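Local coordinates for sulfatase (Bacteroides fragilis CAG:558, PDB 6USS), which probably hydrolyses aryl sulfate esters as a calcium-binding member of the sulfatase family from a gut bacterium, at residues Q81-S86 with A351-V356; P343-K348 with D434-G439; L423-P428 with T441-K446; G98-R103 with I379-Y384; D448-Y453 with F463-D468. The protein carries 1 engineered substitution. One frame throughout, in Å; residues are numbered along the deposited sequence.

Contact 1: Q81-S86 with A351-V356; sequences QAYASS and AYEGGV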
# COMPACT_ATOMS: atom_id res chain seq x y z
N GLN A 81 16.18 3.49 -30.77
CA GLN A 81 16.85 4.68 -30.25
C GLN A 81 16.14 5.17 -28.98
O GLN A 81 15.73 6.32 -28.86
CB GLN A 81 16.92 5.77 -31.33
CG GLN A 81 18.22 6.54 -31.32
CD GLN A 81 18.40 7.49 -32.52
OE1 GLN A 81 19.52 7.93 -32.81
NE2 GLN A 81 17.31 7.80 -33.22
N ALA A 82 16.00 4.29 -27.99
CA ALA A 82 15.39 4.62 -26.70
C ALA A 82 16.45 4.92 -25.65
O ALA A 82 17.40 4.15 -25.50
CB ALA A 82 14.48 3.48 -26.22
N TYR A 83 16.28 6.01 -24.91
CA TYR A 83 17.27 6.48 -23.94
C TYR A 83 16.77 6.47 -22.50
O TYR A 83 15.60 6.77 -22.21
CB TYR A 83 17.76 7.89 -24.29
CG TYR A 83 18.55 7.91 -25.57
CD1 TYR A 83 19.82 7.35 -25.63
CD2 TYR A 83 18.00 8.44 -26.73
CE1 TYR A 83 20.54 7.33 -26.82
CE2 TYR A 83 18.71 8.43 -27.92
CZ TYR A 83 19.98 7.87 -27.96
OH TYR A 83 20.67 7.87 -29.15
N ALA A 84 17.67 6.12 -21.58
CA ALA A 84 17.54 6.29 -20.14
C ALA A 84 18.69 7.19 -19.67
O ALA A 84 19.41 7.77 -20.48
CB ALA A 84 17.54 4.94 -19.43
N SER A 85 18.85 7.31 -18.35
CA SER A 85 20.11 7.84 -17.83
C SER A 85 21.11 6.70 -17.66
O SER A 85 20.79 5.53 -17.84
CB SER A 85 19.91 8.61 -16.52
OG SER A 85 19.08 9.75 -16.71
N SER A 86 22.35 7.06 -17.32
CA SER A 86 23.42 6.06 -17.30
C SER A 86 23.51 5.32 -15.98
O SER A 86 24.36 4.43 -15.86
CB SER A 86 24.76 6.70 -17.65
OG SER A 86 25.15 7.67 -16.70
N ALA A 351 28.11 8.96 -20.43
CA ALA A 351 27.17 9.71 -21.24
C ALA A 351 27.19 9.27 -22.70
O ALA A 351 26.32 9.69 -23.47
CB ALA A 351 27.46 11.21 -21.13
N TYR A 352 28.16 8.43 -23.08
CA TYR A 352 28.18 7.82 -24.40
C TYR A 352 26.96 6.92 -24.59
O TYR A 352 26.26 6.56 -23.63
CB TYR A 352 29.47 7.03 -24.60
CG TYR A 352 30.70 7.90 -24.78
CD1 TYR A 352 30.56 9.25 -25.06
CD2 TYR A 352 31.99 7.38 -24.64
CE1 TYR A 352 31.67 10.07 -25.22
CE2 TYR A 352 33.11 8.19 -24.80
CZ TYR A 352 32.94 9.54 -25.09
OH TYR A 352 34.02 10.38 -25.26
N GLU A 353 26.70 6.53 -25.85
CA GLU A 353 25.51 5.73 -26.15
C GLU A 353 25.51 4.40 -25.40
O GLU A 353 24.44 3.85 -25.11
CB GLU A 353 25.41 5.46 -27.65
CG GLU A 353 25.25 6.72 -28.49
CD GLU A 353 23.85 7.32 -28.41
OE1 GLU A 353 22.93 6.80 -29.09
OE2 GLU A 353 23.67 8.31 -27.66
N GLY A 354 26.69 3.87 -25.10
CA GLY A 354 26.76 2.62 -24.36
C GLY A 354 26.16 2.72 -22.97
O GLY A 354 25.72 1.72 -22.41
N GLY A 355 26.13 3.93 -22.40
CA GLY A 355 25.55 4.14 -21.09
C GLY A 355 24.06 4.44 -21.09
O GLY A 355 23.41 4.29 -20.05
N VAL A 356 23.50 4.86 -22.22
CA VAL A 356 22.14 5.40 -22.23
C VAL A 356 21.22 4.79 -23.28
O VAL A 356 19.99 4.90 -23.15
CB VAL A 356 22.17 6.94 -22.37
CG1 VAL A 356 22.81 7.58 -21.16
CG2 VAL A 356 22.88 7.35 -23.66
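The Tyr-83 ring meets the Glu-353 carboxylate at its edge: OE1 of Glu-353 lies in the ring plane and receives a hydrogen bond from OH of Tyr-83 at 2.5 Å. The two planes stand 63° apart, and OE1 uses its syn lone pair, on the side of OE2. A bend at chi2 (-75°) turns CD of Glu-353 back towards the hydroxyl. Nearer the root of the ring, CG2 of Val-356 packs 3.6 Å from CD1 of Tyr-83, while O of Val-356 approaches the ring obliquely. That carbonyl also takes the N-H of Ala-84 in its plane, with 3.1 Å between Ala-84 N and Val-356 O and an angle of 163° at the hydrogen. A CA-H...O contact joins it, Tyr-83 CA lying 3.2 Å from Val-356 O. Further along, CA of Ser-86 makes a similar contact with O of Gly-355 at 3.3 Å. The segments thus tie the end of strand 77-83, in the central mixed sheet, to the short helix 353-356 that leads into the antiparallel neighbour strand 357-363. Residues 81-86 then run on towards Cys-88, the engineered position at the calcium site. Glu-353 is buried, and Arg-357 and Lys-450 form salt bridges to OE1 and OE2 respectively; with the phenol donating as well, this setting would be expected to keep the carboxylate ionised.

Contact 2: P343-K348 with D434-G439; sequences PLNSGK and DGPGIG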
# COMPACT_ATOMS: atom_id res chain seq x y z
N PRO A 343 28.24 -2.17 -30.85
CA PRO A 343 29.07 -1.07 -31.36
C PRO A 343 28.95 0.22 -30.57
O PRO A 343 29.49 1.22 -31.01
CB PRO A 343 28.50 -0.85 -32.76
CG PRO A 343 27.05 -1.10 -32.55
CD PRO A 343 27.01 -2.31 -31.64
N LEU A 344 28.24 0.24 -29.45
CA LEU A 344 28.14 1.49 -28.70
C LEU A 344 29.40 1.70 -27.86
O LEU A 344 30.06 0.74 -27.45
CB LEU A 344 26.90 1.49 -27.81
CG LEU A 344 25.60 1.18 -28.52
CD1 LEU A 344 24.45 1.38 -27.56
CD2 LEU A 344 25.46 2.08 -29.74
N ASN A 345 29.72 2.97 -27.59
CA ASN A 345 30.91 3.32 -26.81
C ASN A 345 30.64 3.18 -25.31
O ASN A 345 29.69 3.76 -24.78
CB ASN A 345 31.34 4.75 -27.15
CG ASN A 345 32.82 5.00 -26.83
OD1 ASN A 345 33.38 4.44 -25.89
ND2 ASN A 345 33.45 5.88 -27.62
N SER A 346 31.49 2.42 -24.63
CA SER A 346 31.54 2.37 -23.17
C SER A 346 30.21 1.77 -22.66
O SER A 346 29.62 0.87 -23.28
CB SER A 346 31.90 3.76 -22.64
OG SER A 346 31.91 3.80 -21.22
N GLY A 347 29.71 2.24 -21.51
CA GLY A 347 28.56 1.61 -20.91
C GLY A 347 28.09 2.31 -19.66
O GLY A 347 28.20 3.54 -19.56
N LYS A 348 27.62 1.53 -18.68
CA LYS A 348 27.02 2.08 -17.48
C LYS A 348 27.89 3.18 -16.88
O LYS A 348 29.10 3.01 -16.75
CB LYS A 348 26.78 0.98 -16.44
CG LYS A 348 26.21 1.52 -15.14
CD LYS A 348 25.78 0.43 -14.22
CE LYS A 348 25.03 1.02 -13.03
NZ LYS A 348 24.53 -0.04 -12.14
N ASP A 434 36.22 5.10 -13.54
CA ASP A 434 36.57 5.91 -14.69
C ASP A 434 36.40 5.12 -15.99
O ASP A 434 36.47 3.88 -16.02
CB ASP A 434 38.00 6.42 -14.59
CG ASP A 434 38.25 7.20 -13.34
OD1 ASP A 434 37.53 8.20 -13.07
OD2 ASP A 434 39.20 6.82 -12.62
N GLY A 435 36.20 5.85 -17.09
CA GLY A 435 36.10 5.26 -18.40
C GLY A 435 35.61 6.27 -19.41
O GLY A 435 35.30 7.42 -19.07
N PRO A 436 35.52 5.88 -20.68
CA PRO A 436 35.12 6.85 -21.71
C PRO A 436 33.71 7.40 -21.46
O PRO A 436 32.75 6.65 -21.27
CB PRO A 436 35.22 6.04 -23.01
CG PRO A 436 36.24 4.95 -22.70
CD PRO A 436 35.98 4.60 -21.25
N GLY A 437 33.61 8.73 -21.44
CA GLY A 437 32.33 9.35 -21.19
C GLY A 437 31.89 9.36 -19.74
O GLY A 437 30.84 9.95 -19.43
N ILE A 438 32.65 8.74 -18.84
CA ILE A 438 32.30 8.70 -17.43
C ILE A 438 32.94 9.87 -16.71
O ILE A 438 34.11 10.19 -16.95
CB ILE A 438 32.72 7.37 -16.79
CG1 ILE A 438 32.21 6.19 -17.61
CG2 ILE A 438 32.21 7.28 -15.39
CD1 ILE A 438 32.61 4.83 -17.05
N GLY A 439 32.19 10.48 -15.80
CA GLY A 439 32.61 11.65 -15.07
C GLY A 439 31.47 12.66 -15.00
O GLY A 439 30.39 12.45 -15.57
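Ser-346 and Pro-436 join two irregular loops, one between strand 315-321 and helix 353-356, the other linking strands 422-427 and 441-446 of the four-stranded antiparallel sheet. The evidence for a polar link is one hydrogen bond, from OG of Ser-346 to O of Pro-436 at 3.0 Å. The hydroxyl lies in the carbonyl plane on a lone pair, with a C=O...OG angle of 144°. It is placed there by chi1 of 178°, which sets OG anti to the backbone N. Pro-436 O has a second donor in OG of Ser-350. This carbonyl belongs to a type II beta turn from Gly-435 to Ile-438, closed by a bond from Ile-438 N to Gly-435 O of 3.0 Å; Pro-436 and Gly-437 fill its two central positions, Gly-437 with the positive phi (77°) that this turn type requires. Van der Waals contact flanks the bond: CB of Pro-436 sits 4.0 Å from CB of Ser-346 and 3.8 Å from OD1 of Asn-345, whose side chain crosses the proline at about a right angle. At the other end, CD1 of Ile-438 reaches O of Lys-348 at 4.0 Å. The extended Lys-348 side chain leads away to a salt bridge with Asp-43, a calcium ligand.

Contact 3: L423-P428 with T441-K446; sequences LYWNFP and TCTVRK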
# COMPACT_ATOMS: atom_id res chain seq x y z
N LEU A 423 16.87 16.27 -26.12
CA LEU A 423 16.96 15.37 -24.97
C LEU A 423 18.09 15.83 -24.05
O LEU A 423 19.13 16.30 -24.53
CB LEU A 423 17.20 13.92 -25.41
CG LEU A 423 16.19 13.27 -26.33
CD1 LEU A 423 16.57 11.80 -26.48
CD2 LEU A 423 14.76 13.41 -25.81
N TYR A 424 17.91 15.68 -22.73
CA TYR A 424 18.90 16.18 -21.79
C TYR A 424 19.30 15.16 -20.73
O TYR A 424 18.46 14.46 -20.16
CB TYR A 424 18.38 17.42 -21.09
CG TYR A 424 17.91 18.51 -22.00
CD1 TYR A 424 16.56 18.65 -22.28
CD2 TYR A 424 18.80 19.44 -22.52
CE1 TYR A 424 16.10 19.66 -23.08
CE2 TYR A 424 18.35 20.46 -23.34
CZ TYR A 424 17.00 20.57 -23.61
OH TYR A 424 16.53 21.58 -24.41
N TRP A 425 20.60 15.13 -20.43
CA TRP A 425 21.13 14.42 -19.27
C TRP A 425 21.98 15.36 -18.43
O TRP A 425 22.66 16.25 -18.95
CB TRP A 425 21.99 13.22 -19.66
CG TRP A 425 21.34 12.19 -20.51
CD1 TRP A 425 20.96 10.93 -20.13
CD2 TRP A 425 21.07 12.28 -21.91
NE1 TRP A 425 20.46 10.24 -21.20
CE2 TRP A 425 20.51 11.05 -22.31
CE3 TRP A 425 21.25 13.28 -22.88
CZ2 TRP A 425 20.11 10.79 -23.62
CZ3 TRP A 425 20.85 13.03 -24.18
CH2 TRP A 425 20.28 11.80 -24.54
N ASN A 426 21.95 15.15 -17.12
CA ASN A 426 22.83 15.87 -16.21
C ASN A 426 23.37 14.90 -15.17
O ASN A 426 22.59 14.29 -14.44
CB ASN A 426 22.13 17.03 -15.51
CG ASN A 426 23.11 17.95 -14.84
OD1 ASN A 426 24.25 18.08 -15.29
ND2 ASN A 426 22.71 18.58 -13.75
N PHE A 427 24.70 14.79 -15.09
CA PHE A 427 25.38 13.96 -14.08
C PHE A 427 26.44 14.82 -13.40
O PHE A 427 27.64 14.68 -13.68
CB PHE A 427 26.00 12.71 -14.72
CG PHE A 427 26.45 11.68 -13.71
CD1 PHE A 427 25.54 10.78 -13.16
CD2 PHE A 427 27.80 11.61 -13.31
CE1 PHE A 427 25.96 9.81 -12.22
CE2 PHE A 427 28.23 10.65 -12.38
CZ PHE A 427 27.31 9.76 -11.83
N PRO A 428 26.04 15.70 -12.51
CA PRO A 428 27.00 16.50 -11.74
C PRO A 428 27.50 15.74 -10.51
O PRO A 428 27.41 16.23 -9.38
CB PRO A 428 26.18 17.73 -11.35
CG PRO A 428 24.77 17.20 -11.21
CD PRO A 428 24.64 16.01 -12.16
N THR A 441 29.18 15.31 -16.14
CA THR A 441 28.84 15.78 -17.47
C THR A 441 27.39 16.25 -17.49
O THR A 441 26.57 15.86 -16.65
CB THR A 441 28.98 14.68 -18.52
OG1 THR A 441 28.17 13.55 -18.14
CG2 THR A 441 30.43 14.24 -18.68
N CYS A 442 27.08 17.08 -18.49
CA CYS A 442 25.72 17.18 -18.98
C CYS A 442 25.75 16.99 -20.49
O CYS A 442 26.76 17.25 -21.15
CB CYS A 442 25.07 18.53 -18.62
SG CYS A 442 26.21 19.88 -18.81
N THR A 443 24.63 16.56 -21.03
CA THR A 443 24.53 16.16 -22.42
C THR A 443 23.22 16.67 -22.99
O THR A 443 22.17 16.59 -22.32
CB THR A 443 24.58 14.64 -22.55
OG1 THR A 443 25.79 14.17 -21.97
CG2 THR A 443 24.54 14.23 -24.00
N VAL A 444 23.26 17.18 -24.22
CA VAL A 444 22.05 17.38 -25.01
C VAL A 444 22.15 16.61 -26.32
O VAL A 444 23.21 16.59 -26.97
CB VAL A 444 21.77 18.88 -25.27
CG1 VAL A 444 22.97 19.53 -26.01
CG2 VAL A 444 20.47 19.03 -26.06
N ARG A 445 21.05 15.96 -26.70
CA ARG A 445 20.87 15.35 -28.00
C ARG A 445 19.75 16.08 -28.72
O ARG A 445 18.71 16.37 -28.12
CB ARG A 445 20.52 13.87 -27.88
CG ARG A 445 20.13 13.22 -29.17
CD ARG A 445 21.30 13.11 -30.13
NE ARG A 445 20.91 12.46 -31.37
CZ ARG A 445 20.62 11.16 -31.50
NH1 ARG A 445 20.71 10.33 -30.46
NH2 ARG A 445 20.24 10.69 -32.68
N LYS A 446 19.95 16.39 -30.00
CA LYS A 446 18.94 17.12 -30.76
C LYS A 446 19.18 16.83 -32.23
O LYS A 446 20.22 17.21 -32.77
CB LYS A 446 19.01 18.62 -30.47
CG LYS A 446 18.02 19.48 -31.26
CD LYS A 446 18.57 20.90 -31.44
CE LYS A 446 17.52 21.99 -31.16
NZ LYS A 446 16.13 21.60 -31.53
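Leu-423 and Arg-445 begin a run of six backbone hydrogen bonds that satisfies the inward N-H and C=O groups of both strands. Leu-423 N reaches Arg-445 O at 2.7 Å, and Arg-445 N returns to Leu-423 O at 2.9 Å. Trp-425 and Thr-443 repeat the reciprocal pair, with Trp-425 N to Thr-443 O at 2.9 Å. In the last pair Phe-427 N donates to Thr-441 O at 2.7 Å and Thr-441 N to Phe-427 O. These are the hydrogen-bonded pairs of an antiparallel arrangement, the strand axes 4.5 Å apart at 175°, joining the first two strands of a four-stranded meander. Tyr-424 with Val-444 and Asn-426 with Cys-442 are the non-hydrogen-bonded pairs between them; CE2 of Tyr-424 touches CG2 of Val-444 at 3.7 Å. On the face of Leu-423, Trp-425 and Phe-427, CE3 of Trp-425 lies 3.6 Å from CG2 of Thr-443, and the indole edge meets Arg-445, CZ3 of Trp-425 being 3.8 Å from CB of Arg-445. Side-chain polar ends find partners elsewhere: Trp-425 NE1 donates to Ala-84 O, Asn-426 ND2 to Gln-500 O, and Arg-445 NE to Gly-447 O, while Tyr-424 OH bonds with Asp-489 and Asn-426 OD1 with Tyr-455 OH.

Contact 4: G98-R103 with I379-Y384; sequences GTNAAR and IIEDFY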
# COMPACT_ATOMS: atom_id res chain seq x y z
N GLY A 98 7.95 11.14 -14.08
CA GLY A 98 7.76 11.86 -15.33
C GLY A 98 8.62 13.09 -15.48
O GLY A 98 8.33 13.94 -16.33
N THR A 99 9.68 13.18 -14.70
CA THR A 99 10.56 14.34 -14.59
C THR A 99 11.90 13.98 -15.20
O THR A 99 12.37 12.85 -15.04
CB THR A 99 10.70 14.73 -13.10
OG1 THR A 99 9.56 15.51 -12.69
CG2 THR A 99 11.94 15.52 -12.85
N ASN A 100 12.50 14.92 -15.94
CA ASN A 100 13.88 14.74 -16.39
C ASN A 100 14.83 14.76 -15.19
O ASN A 100 14.60 15.47 -14.21
CB ASN A 100 14.26 15.85 -17.38
CG ASN A 100 15.73 15.76 -17.82
OD1 ASN A 100 16.58 16.48 -17.29
ND2 ASN A 100 16.03 14.87 -18.76
N ALA A 101 15.91 13.98 -15.28
CA ALA A 101 16.79 13.80 -14.12
C ALA A 101 17.37 15.13 -13.63
O ALA A 101 17.57 15.32 -12.42
CB ALA A 101 17.91 12.81 -14.47
N ALA A 102 17.65 16.06 -14.54
CA ALA A 102 18.23 17.33 -14.13
C ALA A 102 17.32 18.04 -13.14
O ALA A 102 17.80 18.65 -12.18
CB ALA A 102 18.51 18.22 -15.34
N ARG A 103 16.00 17.91 -13.33
CA ARG A 103 15.05 18.57 -12.45
C ARG A 103 14.89 17.84 -11.12
O ARG A 103 14.81 18.50 -10.07
CB ARG A 103 13.70 18.70 -13.16
CG ARG A 103 12.65 19.37 -12.31
CD ARG A 103 11.26 19.08 -12.82
NE ARG A 103 11.08 19.48 -14.22
CZ ARG A 103 10.94 20.74 -14.62
NH1 ARG A 103 10.99 21.72 -13.73
NH2 ARG A 103 10.77 21.02 -15.90
N ILE A 379 12.88 9.26 -24.43
CA ILE A 379 13.63 9.19 -23.19
C ILE A 379 12.71 8.73 -22.05
O ILE A 379 11.50 8.93 -22.08
CB ILE A 379 14.28 10.55 -22.87
CG1 ILE A 379 15.17 10.45 -21.63
CG2 ILE A 379 13.20 11.65 -22.76
CD1 ILE A 379 16.49 11.18 -21.80
N ILE A 380 13.33 8.12 -21.02
CA ILE A 380 12.63 7.37 -19.98
C ILE A 380 11.50 8.17 -19.33
O ILE A 380 10.41 7.62 -19.08
CB ILE A 380 13.65 6.84 -18.94
CG1 ILE A 380 12.96 6.07 -17.82
CG2 ILE A 380 14.48 7.98 -18.36
CD1 ILE A 380 12.34 4.78 -18.26
N GLU A 381 11.69 9.46 -19.05
CA GLU A 381 10.59 10.22 -18.44
C GLU A 381 9.34 10.23 -19.31
O GLU A 381 8.25 10.52 -18.79
CB GLU A 381 10.98 11.68 -18.14
CG GLU A 381 11.43 12.48 -19.35
CD GLU A 381 12.94 12.70 -19.34
OE1 GLU A 381 13.38 13.81 -19.74
OE2 GLU A 381 13.69 11.77 -18.94
N ASP A 382 9.46 9.94 -20.61
CA ASP A 382 8.29 9.84 -21.49
C ASP A 382 7.38 8.66 -21.12
O ASP A 382 6.18 8.69 -21.43
CB ASP A 382 8.72 9.69 -22.95
CG ASP A 382 9.64 10.81 -23.42
OD1 ASP A 382 9.67 11.88 -22.77
OD2 ASP A 382 10.34 10.60 -24.43
N PHE A 383 7.94 7.61 -20.51
CA PHE A 383 7.14 6.46 -20.09
C PHE A 383 5.97 6.87 -19.20
O PHE A 383 4.90 6.23 -19.23
CB PHE A 383 8.02 5.44 -19.34
CG PHE A 383 8.86 4.56 -20.24
CD1 PHE A 383 9.71 5.10 -21.18
CD2 PHE A 383 8.81 3.18 -20.10
CE1 PHE A 383 10.51 4.27 -22.00
CE2 PHE A 383 9.59 2.34 -20.91
CZ PHE A 383 10.44 2.89 -21.87
N TYR A 384 6.15 7.94 -18.40
CA TYR A 384 5.12 8.36 -17.45
C TYR A 384 3.85 8.85 -18.16
O TYR A 384 2.78 8.24 -17.98
CB TYR A 384 5.71 9.40 -16.50
CG TYR A 384 4.85 9.98 -15.41
CD1 TYR A 384 3.76 10.80 -15.69
CD2 TYR A 384 5.20 9.78 -14.07
CE1 TYR A 384 3.01 11.36 -14.67
CE2 TYR A 384 4.48 10.34 -13.05
CZ TYR A 384 3.38 11.13 -13.35
OH TYR A 384 2.66 11.69 -12.32
O HOH W 1 15.83 12.09 -17.46
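An N-cap lies at the centre of this buried contact: Asn-100 stands just before helix 101-104 and shares its amide with Glu-381, in the turn that leads from strand 378-379 into helix 383-390. As the cap, OD1 of Asn-100 accepts from Ala-102 N at 3.0 Å, the donor standing 53° out of the side-chain carbonyl plane. The other end of the amide crosses the contact, ND2 of Asn-100 donating to OE1 of Glu-381 at 3.0 Å with 156° at the hydrogen. The acceptor lies close to the amide plane, and OE1 is met on its syn side, slightly out of the carboxylate plane. ND2 has a second acceptor in O of Tyr-424, so one side chain links the helix start, the 379-384 turn and strand 422-427. Water 1 adds a bridge beside the direct bond: it accepts from Ala-101 N at 2.9 Å and donates to OE2 of Glu-381 at 2.6 Å. Both carboxylate oxygens are therefore engaged. CB of Glu-381 packs 3.6 Å from O of Thr-99. Gly-98, the residue with positive phi that follows helix 88-97, has no side chain, and a CB there would collide with CG of Tyr-384. CB of Tyr-384 is 3.4 Å from CA of Gly-98, while the phenol OH bonds to O of Thr-147.

Contact 5: D448-Y453 with F463-D468; sequences DWKLIY and FNIPQD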
# COMPACT_ATOMS: atom_id res chain seq x y z
N ASP A 448 20.48 14.97 -35.25
CA ASP A 448 21.59 14.06 -35.44
C ASP A 448 22.73 14.33 -34.48
O ASP A 448 23.73 13.60 -34.52
CB ASP A 448 22.12 14.19 -36.87
CG ASP A 448 21.09 13.81 -37.91
OD1 ASP A 448 20.07 13.16 -37.54
OD2 ASP A 448 21.31 14.15 -39.10
N TRP A 449 22.62 15.36 -33.66
CA TRP A 449 23.77 15.92 -32.98
C TRP A 449 23.66 15.71 -31.48
O TRP A 449 22.59 15.89 -30.90
CB TRP A 449 23.92 17.41 -33.30
CG TRP A 449 24.33 17.64 -34.73
CD1 TRP A 449 23.54 18.09 -35.74
CD2 TRP A 449 25.63 17.40 -35.30
NE1 TRP A 449 24.27 18.16 -36.91
CE2 TRP A 449 25.55 17.74 -36.66
CE3 TRP A 449 26.84 16.96 -34.79
CZ2 TRP A 449 26.65 17.65 -37.52
CZ3 TRP A 449 27.94 16.85 -35.65
CH2 TRP A 449 27.83 17.20 -37.00
N LYS A 450 24.77 15.32 -30.88
CA LYS A 450 24.86 15.06 -29.45
C LYS A 450 26.04 15.85 -28.92
O LYS A 450 27.16 15.73 -29.45
CB LYS A 450 25.02 13.57 -29.18
CG LYS A 450 25.11 13.18 -27.72
CD LYS A 450 25.25 11.67 -27.61
CE LYS A 450 25.20 11.22 -26.17
NZ LYS A 450 25.46 9.75 -26.01
N LEU A 451 25.81 16.66 -27.89
CA LEU A 451 26.86 17.46 -27.27
C LEU A 451 27.04 17.02 -25.83
O LEU A 451 26.08 17.05 -25.04
CB LEU A 451 26.56 18.95 -27.34
CG LEU A 451 27.51 19.77 -26.45
CD1 LEU A 451 28.91 19.76 -27.03
CD2 LEU A 451 27.02 21.20 -26.22
N ILE A 452 28.26 16.61 -25.48
CA ILE A 452 28.63 16.25 -24.12
C ILE A 452 29.60 17.31 -23.60
O ILE A 452 30.60 17.63 -24.27
CB ILE A 452 29.26 14.85 -24.04
CG1 ILE A 452 28.31 13.80 -24.63
CG2 ILE A 452 29.62 14.51 -22.61
CD1 ILE A 452 28.98 12.47 -24.89
N TYR A 453 29.30 17.85 -22.43
CA TYR A 453 30.14 18.84 -21.77
C TYR A 453 30.67 18.25 -20.47
O TYR A 453 29.91 17.65 -19.70
CB TYR A 453 29.35 20.10 -21.47
CG TYR A 453 30.04 21.06 -20.53
CD1 TYR A 453 31.19 21.75 -20.91
CD2 TYR A 453 29.51 21.30 -19.25
CE1 TYR A 453 31.81 22.65 -20.04
CE2 TYR A 453 30.13 22.20 -18.38
CZ TYR A 453 31.27 22.88 -18.78
OH TYR A 453 31.89 23.78 -17.92
N PHE A 463 29.09 14.77 -31.46
CA PHE A 463 29.03 13.58 -32.30
C PHE A 463 27.78 13.62 -33.16
O PHE A 463 26.71 14.04 -32.72
CB PHE A 463 29.03 12.28 -31.48
CG PHE A 463 30.25 12.11 -30.60
CD1 PHE A 463 31.45 11.66 -31.14
CD2 PHE A 463 30.19 12.38 -29.24
CE1 PHE A 463 32.57 11.50 -30.33
CE2 PHE A 463 31.30 12.21 -28.42
CZ PHE A 463 32.49 11.78 -28.97
N ASN A 464 27.93 13.17 -34.40
CA ASN A 464 26.81 12.87 -35.28
C ASN A 464 26.44 11.42 -35.04
O ASN A 464 27.05 10.51 -35.62
CB ASN A 464 27.17 13.11 -36.74
CG ASN A 464 25.95 13.25 -37.61
OD1 ASN A 464 25.20 12.29 -37.82
ND2 ASN A 464 25.72 14.45 -38.12
N ILE A 465 25.42 11.19 -34.20
CA ILE A 465 25.09 9.82 -33.80
C ILE A 465 24.72 8.93 -34.98
O ILE A 465 25.27 7.83 -35.09
CB ILE A 465 24.01 9.85 -32.69
CG1 ILE A 465 24.55 10.57 -31.44
CG2 ILE A 465 23.53 8.44 -32.37
CD1 ILE A 465 25.73 9.91 -30.76
N PRO A 466 23.84 9.34 -35.90
CA PRO A 466 23.51 8.43 -37.02
C PRO A 466 24.69 8.14 -37.94
O PRO A 466 24.71 7.10 -38.61
CB PRO A 466 22.39 9.16 -37.76
CG PRO A 466 21.82 10.12 -36.75
CD PRO A 466 23.01 10.55 -35.95
N GLN A 467 25.69 9.01 -37.98
CA GLN A 467 26.90 8.75 -38.75
C GLN A 467 28.02 8.11 -37.94
O GLN A 467 28.96 7.57 -38.54
CB GLN A 467 27.46 10.05 -39.34
CG GLN A 467 26.72 10.55 -40.55
CD GLN A 467 27.18 11.95 -40.93
OE1 GLN A 467 28.37 12.28 -40.78
NE2 GLN A 467 26.25 12.79 -41.39
N ASP A 468 27.96 8.16 -36.62
CA ASP A 468 29.07 7.73 -35.78
C ASP A 468 28.52 7.06 -34.52
O ASP A 468 28.60 7.59 -33.41
CB ASP A 468 29.97 8.92 -35.44
CG ASP A 468 31.14 8.55 -34.57
OD1 ASP A 468 31.51 7.35 -34.52
OD2 ASP A 468 31.68 9.47 -33.93
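Phe-463 N donates to Lys-450 O at 2.9 Å, the shortest hydrogen bond between the two segments, and Lys-450 N returns to Phe-463 O at 3.0 Å. One residue pair further on, Ile-465 N donates to Asp-448 O at 3.0 Å with an N-H...O angle of 141°. Close to the same oxygen, CA of Asn-464 makes a CA-H...O contact with Asp-448 O at 3.3 Å, and CD of Pro-466 packs against it at 3.4 Å. Lys-450 with Phe-463 is accordingly a hydrogen-bonded antiparallel pair, and Trp-449 with Asn-464 the adjacent non-hydrogen-bonded one. They belong to the beta hairpin of strands 449-454 and 460-464, the last two strands of the four-stranded antiparallel sheet; beyond Asn-464 the chain leaves it. On the face bearing Trp-449, the Asn-464 side chain lies over one face of the six-membered ring: its CB makes a CH-pi contact there, and its ND2 stands 3.4 Å above the plane, offset towards the rim. The amide is turned 75° from the ring. On the face bearing Lys-450 and Phe-463, CD of the extended Lys-450 chain touches CD1 of Ile-465 at 3.6 Å, and CD1 of Ile-452 meets the edge of the Phe-463 ring at CE2, 4.2 Å away. Beyond them, NZ of Lys-450 bonds to O of Ala-351 and forms a salt bridge with Glu-471.

Contact 1 touches all four others. Towards contact 3 it gives the Ala-84 O to Trp-425 NE1 bond, 2.8 Å, and Gln-81 OE1 to Arg-445 NH2, 2.9 Å; towards contact 5, Lys-450 NZ lies 2.8 Å from Glu-353 OE2; towards contact 2, Ala-351 N lies 3.1 Å from Gly-437 O. Contact 4 joins contact 3 through Asn-100 ND2 and Tyr-424 O, 2.8 Å apart, and contacts 3 and 5 share one sheet, Val-444 O lying 2.8 Å from Leu-451 N. The C-terminal sheet is thereby fastened to the central mixed sheet beside the calcium site. Contact 2 comes nearest the metal, the Lys-348 side chain being about 4 Å from the calcium ion; contact 5 lies away from the site.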